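Local coordinates for probable enoyl-CoA hydratase/isomerase (Mycobacterium abscessus, PDB 3SWX), which probably acts on acyl-CoA thioesters as an enoyl-CoA hydratase or isomerase of the crotonase family, at the interface of chains A and B. Numbering follows the deposited sequence. Chains: chain A/B, Probable enoyl-CoA hydratase/isomerase.

The interface of chains A and B. Residues chain A 215-216, 219; chain B 151, 155, 160, 164.
Water 1 joins two backbone carbonyls across the interface, lying 2.8 Å from O of A:Ala219 and equally far from O of B:Thr151. Both carbonyls belong to helices, A 209-225 and B 150-158, so the water ties main chain to main chain where these helices pass. Beside it, the methyl CB of A:Ala219 packs against B:Met164 and B:Trp160. CE of B:Met164 meets it at 3.5 Å, and CB comes over the rim of the six-membered ring of B:Trp160, 3.6 Å from CZ3, on the face that CE also covers. The indole has its CG anti to the backbone N (chi1 -178°), which carries the benzo end towards helix A 209-225, where its edge meets O of A:Ala219 in the ring plane. Within chain B, the same CE sits 3.6 Å above that indole face, offset towards the rim; the bend of the B:Met164 chain at chi2 (-60°) brings the thioether end back to this place. One turn earlier on chain A, CD2 of A:Leu216 reaches both CZ2 of B:Trp160, at 3.9 Å, and SD of B:Met164, its side chain crossing the indole at about a right angle. On the other flank, CG2 of B:Thr151 lies 3.9 Å from O of A:Thr215. The patch thus combines apolar packing around a small alanine with a water bridge, and it probably contributes to subunit association in the deposited trimer, in keeping with the oligomeric habit of crotonase-family enzymes.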
# COMPACT_ATOMS: atom_id res chain seq x y z
N THR A 215 0.14 16.33 -11.03
CA THR A 215 0.57 15.29 -10.08
C THR A 215 -0.65 14.54 -9.52
O THR A 215 -0.69 13.30 -9.55
CB THR A 215 1.39 15.90 -8.94
OG1 THR A 215 2.55 16.53 -9.47
CG2 THR A 215 1.79 14.83 -7.91
N LEU A 216 -1.63 15.30 -9.04
CA LEU A 216 -2.91 14.74 -8.55
C LEU A 216 -3.68 13.99 -9.65
O LEU A 216 -4.10 12.85 -9.46
CB LEU A 216 -3.78 15.86 -7.93
CG LEU A 216 -3.33 16.45 -6.57
CD1 LEU A 216 -4.09 17.72 -6.21
CD2 LEU A 216 -3.52 15.41 -5.46
N ALA A 219 -1.85 10.70 -10.72
CA ALA A 219 -1.91 9.72 -9.62
C ALA A 219 -3.33 9.14 -9.48
O ALA A 219 -3.51 7.95 -9.20
CB ALA A 219 -1.41 10.34 -8.28
N THR B 151 4.23 9.36 -9.74
CA THR B 151 2.79 9.57 -9.57
C THR B 151 2.04 8.26 -9.39
O THR B 151 1.00 8.23 -8.72
CB THR B 151 2.18 10.32 -10.75
OG1 THR B 151 2.51 9.65 -11.98
CG2 THR B 151 2.70 11.79 -10.76
N PRO B 155 2.62 6.81 -4.36
CA PRO B 155 1.40 6.55 -3.58
C PRO B 155 1.15 5.08 -3.26
O PRO B 155 0.66 4.76 -2.17
CB PRO B 155 0.29 7.11 -4.49
CG PRO B 155 0.96 8.11 -5.31
CD PRO B 155 2.29 7.50 -5.62
N TRP B 160 -1.08 7.23 -0.20
CA TRP B 160 -1.39 8.47 -0.88
C TRP B 160 -0.89 9.69 -0.09
O TRP B 160 -0.13 10.49 -0.62
CB TRP B 160 -2.90 8.55 -1.12
CG TRP B 160 -3.34 9.74 -1.84
CD1 TRP B 160 -3.66 10.95 -1.30
CD2 TRP B 160 -3.55 9.87 -3.25
NE1 TRP B 160 -4.06 11.83 -2.29
CE2 TRP B 160 -3.98 11.18 -3.50
CE3 TRP B 160 -3.42 8.98 -4.34
CZ2 TRP B 160 -4.29 11.65 -4.78
CZ3 TRP B 160 -3.73 9.44 -5.61
CH2 TRP B 160 -4.17 10.76 -5.82
N MET B 164 1.97 12.34 -1.28
CA MET B 164 1.59 13.72 -1.64
C MET B 164 2.27 14.80 -0.78
O MET B 164 2.53 15.91 -1.25
CB MET B 164 0.07 13.86 -1.62
CG MET B 164 -0.64 13.03 -2.72
SD MET B 164 -0.09 13.57 -4.37
CE MET B 164 -0.75 12.23 -5.41
O HOH W 1 -1.28 6.97 -7.86